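Local coordinates for sigma regulatory family protein-PP2C phosphatase (Chlamydia trachomatis serovar L2, PDB 6MAB) that probably acts as a membrane-bound phosphatase in regulatory signalling, its periplasmic sensor domain, the part in this structure, being linked to TCA cycle intermediates, at residues A21-I32 and H247-T258. Numbering follows the deposited sequence.
Sequences ALFKAHTLQQTI and HSLPEMDFRILT
Ala25 packs against the hairpin formed by strands 240-249 and 254-261: Ile256 CD1 lies 3.4 Å from Ala25 CA, tighter than a usual carbon contact, and Ala25 CB meets His247 CD2, also at 3.4 Å. With CG1 beside the backbone N and the chain extended beyond it, Ile256 reaches the helix backbone itself. Further along, Leu28 CD1 touches Ile256 CD1 and approaches the edge of the Phe254 ring at CE1, 3.8 Å away. Met252, in the hairpin turn, bends at chi3 (-75°), bringing CE against Leu28 O while SD meets Ile32 CG2.

The His247 ring takes a CH-pi contact: Leu22 CD2 sits over one face, 3.9 Å from the centroid and 17° off the normal.

Polar links gather at one border. The extended Gln29 gives a weak hydrogen bond from NE2 to Glu251 OE2 (3.1 Å, 130° at the hydrogen). A water in the plane of the His247 ring bonds to His247 NE2 (2.8 Å); its overly short approach to Gln29 NE2 makes a bridge doubtful. At the other end, Thr258 OG1 hydrogen-bonds to Leu17 O, one turn before Ala21 on helix 2-31.

The chemistry implies that apolar packing seats helix 2-31 on the six-stranded antiparallel sheet, with little direct polar bonding across the interface.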
loop_
_atom_site.group_PDB
_atom_site.type_symbol
_atom_site.label_atom_id
_atom_site.label_comp_id
_atom_site.label_asym_id
_atom_site.label_seq_id
_atom_site.Cartn_x
_atom_site.Cartn_y
_atom_site.Cartn_z
ATOM N N ALA A 21 -12.163 6.078 -8.943
ATOM C CA ALA A 21 -10.799 6.070 -8.430
ATOM C C ALA A 21 -10.621 7.139 -7.360
ATOM O O ALA A 21 -9.990 6.901 -6.323
ATOM C CB ALA A 21 -9.810 6.280 -9.573
ATOM N N LEU A 22 -11.194 8.322 -7.588
ATOM C CA LEU A 22 -11.031 9.400 -6.626
ATOM C C LEU A 22 -11.741 9.089 -5.325
ATOM O O LEU A 22 -11.217 9.386 -4.249
ATOM C CB LEU A 22 -11.551 10.713 -7.209
ATOM C CG LEU A 22 -10.856 11.230 -8.474
ATOM C CD1 LEU A 22 -11.485 12.547 -8.916
ATOM C CD2 LEU A 22 -9.359 11.397 -8.268
ATOM N N PHE A 23 -12.941 8.509 -5.391
ATOM C CA PHE A 23 -13.640 8.164 -4.159
ATOM C C PHE A 23 -12.871 7.124 -3.374
ATOM O O PHE A 23 -12.782 7.196 -2.141
ATOM C CB PHE A 23 -15.051 7.645 -4.444
ATOM C CG PHE A 23 -15.698 6.995 -3.249
ATOM C CD1 PHE A 23 -16.468 7.740 -2.375
ATOM C CD2 PHE A 23 -15.523 5.646 -2.991
ATOM C CE1 PHE A 23 -17.049 7.153 -1.271
ATOM C CE2 PHE A 23 -16.102 5.052 -1.888
ATOM C CZ PHE A 23 -16.871 5.809 -1.027
ATOM N N LYS A 24 -12.345 6.112 -4.070
ATOM C CA LYS A 24 -11.614 5.063 -3.370
ATOM C C LYS A 24 -10.320 5.602 -2.779
ATOM O O LYS A 24 -9.952 5.248 -1.649
ATOM C CB LYS A 24 -11.365 3.886 -4.329
ATOM C CG LYS A 24 -12.660 3.221 -4.809
ATOM C CD LYS A 24 -12.398 2.221 -5.934
ATOM C CE LYS A 24 -13.665 1.761 -6.640
ATOM N NZ LYS A 24 -14.518 0.917 -5.788
ATOM N N ALA A 25 -9.635 6.482 -3.519
ATOM C CA ALA A 25 -8.437 7.140 -3.012
ATOM C C ALA A 25 -8.739 7.926 -1.748
ATOM O O ALA A 25 -7.982 7.875 -0.778
ATOM C CB ALA A 25 -7.856 8.074 -4.078
ATOM N N HIS A 26 -9.836 8.684 -1.754
ATOM C CA HIS A 26 -10.185 9.483 -0.590
ATOM C C HIS A 26 -10.475 8.596 0.608
ATOM O O HIS A 26 -10.075 8.910 1.739
ATOM C CB HIS A 26 -11.388 10.362 -0.924
ATOM C CG HIS A 26 -11.979 11.052 0.266
ATOM N ND1 HIS A 26 -11.459 12.218 0.784
ATOM C CD2 HIS A 26 -13.043 10.736 1.042
ATOM C CE1 HIS A 26 -12.182 12.595 1.825
ATOM N NE2 HIS A 26 -13.148 11.712 2.002
ATOM N N THR A 27 -11.138 7.459 0.380
ATOM C CA THR A 27 -11.398 6.530 1.473
ATOM C C THR A 27 -10.091 6.040 2.085
ATOM O O THR A 27 -9.923 6.028 3.310
ATOM C CB THR A 27 -12.252 5.358 0.970
ATOM O OG1 THR A 27 -13.519 5.850 0.508
ATOM C CG2 THR A 27 -12.503 4.349 2.086
ATOM N N LEU A 28 -9.144 5.641 1.238
ATOM C CA LEU A 28 -7.865 5.177 1.743
ATOM C C LEU A 28 -7.084 6.290 2.446
ATOM O O LEU A 28 -6.388 6.020 3.431
ATOM C CB LEU A 28 -7.069 4.555 0.595
ATOM C CG LEU A 28 -7.709 3.279 0.037
ATOM C CD1 LEU A 28 -6.975 2.828 -1.225
ATOM C CD2 LEU A 28 -7.704 2.136 1.055
ATOM N N GLN A 29 -7.199 7.546 1.989
ATOM C CA GLN A 29 -6.522 8.644 2.672
ATOM C C GLN A 29 -7.085 8.868 4.069
ATOM O O GLN A 29 -6.355 9.289 4.980
ATOM C CB GLN A 29 -6.625 9.917 1.833
ATOM C CG GLN A 29 -5.705 9.937 0.624
ATOM C CD GLN A 29 -6.094 10.989 -0.410
ATOM O OE1 GLN A 29 -7.068 11.726 -0.239
ATOM N NE2 GLN A 29 -5.329 11.054 -1.492
ATOM N N GLN A 30 -8.370 8.573 4.260
ATOM C CA GLN A 30 -9.016 8.754 5.546
ATOM C C GLN A 30 -8.783 7.583 6.499
ATOM O O GLN A 30 -8.890 7.762 7.723
ATOM C CB GLN A 30 -10.514 8.962 5.332
ATOM C CG GLN A 30 -10.852 10.232 4.558
ATOM C CD GLN A 30 -10.216 11.466 5.192
ATOM O OE1 GLN A 30 -9.543 12.247 4.522
ATOM N NE2 GLN A 30 -10.409 11.627 6.498
ATOM N N THR A 31 -8.409 6.407 5.979
ATOM C CA THR A 31 -8.367 5.189 6.775
ATOM C C THR A 31 -6.973 4.600 6.975
ATOM O O THR A 31 -6.753 3.926 7.981
ATOM C CB THR A 31 -9.250 4.111 6.130
ATOM O OG1 THR A 31 -8.859 3.921 4.771
ATOM C CG2 THR A 31 -10.706 4.527 6.163
ATOM N N ILE A 32 -6.028 4.823 6.065
ATOM C CA ILE A 32 -4.699 4.217 6.222
ATOM C C ILE A 32 -3.728 5.027 7.088
ATOM O O ILE A 32 -3.150 4.464 8.039
ATOM C CB ILE A 32 -4.085 3.936 4.846
ATOM C CG1 ILE A 32 -4.935 2.914 4.085
ATOM C CG2 ILE A 32 -2.645 3.425 5.003
ATOM C CD1 ILE A 32 -5.048 1.564 4.716
ATOM N N HIS A 247 -4.947 6.546 -10.845
ATOM C CA HIS A 247 -4.843 7.696 -9.964
ATOM C C HIS A 247 -3.726 7.498 -8.952
ATOM O O HIS A 247 -3.694 6.479 -8.256
ATOM C CB HIS A 247 -6.137 7.932 -9.220
ATOM C CG HIS A 247 -6.015 9.011 -8.205
ATOM N ND1 HIS A 247 -5.764 10.321 -8.553
ATOM C CD2 HIS A 247 -6.033 8.972 -6.854
ATOM C CE1 HIS A 247 -5.672 11.053 -7.458
ATOM N NE2 HIS A 247 -5.837 10.261 -6.412
ATOM N N SER A 248 -2.838 8.482 -8.845
ATOM C CA SER A 248 -1.691 8.371 -7.954
ATOM C C SER A 248 -1.979 8.976 -6.584
ATOM O O SER A 248 -2.562 10.057 -6.483
ATOM C CB SER A 248 -0.476 9.052 -8.579
ATOM O OG SER A 248 -0.035 8.306 -9.705
ATOM N N LEU A 249 -1.564 8.261 -5.523
ATOM C CA LEU A 249 -1.554 8.778 -4.152
ATOM C C LEU A 249 -0.107 8.966 -3.715
ATOM O O LEU A 249 0.444 8.144 -2.956
ATOM C CB LEU A 249 -2.255 7.850 -3.163
ATOM C CG LEU A 249 -3.732 7.536 -3.380
ATOM C CD1 LEU A 249 -3.933 6.452 -4.424
ATOM C CD2 LEU A 249 -4.335 7.141 -2.042
ATOM N N PRO A 250 0.538 10.035 -4.172
ATOM C CA PRO A 250 1.976 10.188 -3.904
ATOM C C PRO A 250 2.319 10.216 -2.425
ATOM O O PRO A 250 3.381 9.707 -2.043
ATOM C CB PRO A 250 2.320 11.514 -4.598
ATOM C CG PRO A 250 1.027 12.262 -4.666
ATOM C CD PRO A 250 -0.044 11.219 -4.826
ATOM N N GLU A 251 1.458 10.789 -1.576
ATOM C CA GLU A 251 1.750 10.870 -0.145
ATOM C C GLU A 251 1.657 9.518 0.565
ATOM O O GLU A 251 1.854 9.474 1.788
ATOM C CB GLU A 251 0.818 11.888 0.532
ATOM C CG GLU A 251 -0.629 11.451 0.716
ATOM C CD GLU A 251 -1.373 11.300 -0.597
ATOM O OE1 GLU A 251 -0.943 11.929 -1.594
ATOM O OE2 GLU A 251 -2.378 10.552 -0.625
ATOM N N MET A 252 1.359 8.426 -0.163
ATOM C CA MET A 252 1.401 7.085 0.405
ATOM C C MET A 252 2.070 6.071 -0.526
ATOM O O MET A 252 2.081 4.868 -0.218
ATOM C CB MET A 252 -0.014 6.640 0.762
ATOM C CG MET A 252 -0.504 7.262 2.056
ATOM S SD MET A 252 -1.873 6.275 2.663
ATOM C CE MET A 252 -3.206 6.742 1.597
ATOM N N ASP A 253 2.626 6.511 -1.645
ATOM C CA ASP A 253 3.496 5.672 -2.470
ATOM C C ASP A 253 2.754 4.465 -3.042
ATOM O O ASP A 253 3.314 3.375 -3.162
ATOM C CB ASP A 253 4.727 5.213 -1.677
ATOM C CG ASP A 253 5.994 5.949 -2.071
ATOM O OD1 ASP A 253 5.959 6.759 -3.020
ATOM O OD2 ASP A 253 7.040 5.707 -1.428
ATOM N N PHE A 254 1.485 4.649 -3.401
ATOM C CA PHE A 254 0.796 3.655 -4.213
ATOM C C PHE A 254 -0.211 4.365 -5.100
ATOM O O PHE A 254 -0.433 5.569 -4.974
ATOM C CB PHE A 254 0.157 2.555 -3.346
ATOM C CG PHE A 254 -0.996 2.996 -2.516
ATOM C CD1 PHE A 254 -2.267 2.933 -3.033
ATOM C CD2 PHE A 254 -0.824 3.378 -1.185
ATOM C CE1 PHE A 254 -3.362 3.315 -2.276
ATOM C CE2 PHE A 254 -1.923 3.767 -0.418
ATOM C CZ PHE A 254 -3.191 3.731 -0.969
ATOM N N ARG A 255 -0.790 3.610 -6.026
ATOM C CA ARG A 255 -1.703 4.129 -7.024
ATOM C C ARG A 255 -2.948 3.263 -7.031
ATOM O O ARG A 255 -2.943 2.140 -6.535
ATOM C CB ARG A 255 -1.076 4.145 -8.435
ATOM C CG ARG A 255 0.304 4.795 -8.512
ATOM C CD ARG A 255 0.552 5.440 -9.879
ATOM N NE ARG A 255 1.136 4.542 -10.857
ATOM C CZ ARG A 255 1.264 4.843 -12.147
ATOM N NH1 ARG A 255 0.832 6.016 -12.607
ATOM N NH2 ARG A 255 1.816 3.977 -12.983
ATOM N N ILE A 256 -4.014 3.786 -7.619
ATOM C CA ILE A 256 -5.259 3.052 -7.778
ATOM C C ILE A 256 -5.583 3.003 -9.266
ATOM O O ILE A 256 -5.588 4.040 -9.943
ATOM C CB ILE A 256 -6.417 3.697 -6.994
ATOM C CG1 ILE A 256 -6.174 3.603 -5.487
ATOM C CG2 ILE A 256 -7.724 3.012 -7.287
ATOM C CD1 ILE A 256 -7.113 4.495 -4.699
ATOM N N LEU A 257 -5.848 1.805 -9.765
ATOM C CA LEU A 257 -6.317 1.582 -11.127
ATOM C C LEU A 257 -7.777 1.165 -11.043
ATOM O O LEU A 257 -8.082 0.119 -10.471
ATOM C CB LEU A 257 -5.492 0.485 -11.822
ATOM C CG LEU A 257 -6.066 -0.019 -13.153
ATOM C CD1 LEU A 257 -5.986 0.996 -14.267
ATOM C CD2 LEU A 257 -5.305 -1.305 -13.551
ATOM N N THR A 258 -8.695 1.975 -11.578
ATOM C CA THR A 258 -10.050 1.468 -11.781
ATOM C C THR A 258 -10.186 1.012 -13.231
ATOM O O THR A 258 -9.519 1.535 -14.120
ATOM C CB THR A 258 -11.094 2.517 -11.440
ATOM O OG1 THR A 258 -10.759 3.722 -12.118
ATOM C CG2 THR A 258 -11.119 2.745 -9.929
HETATM O O HOH W 1 -5.763 11.510 -3.948
#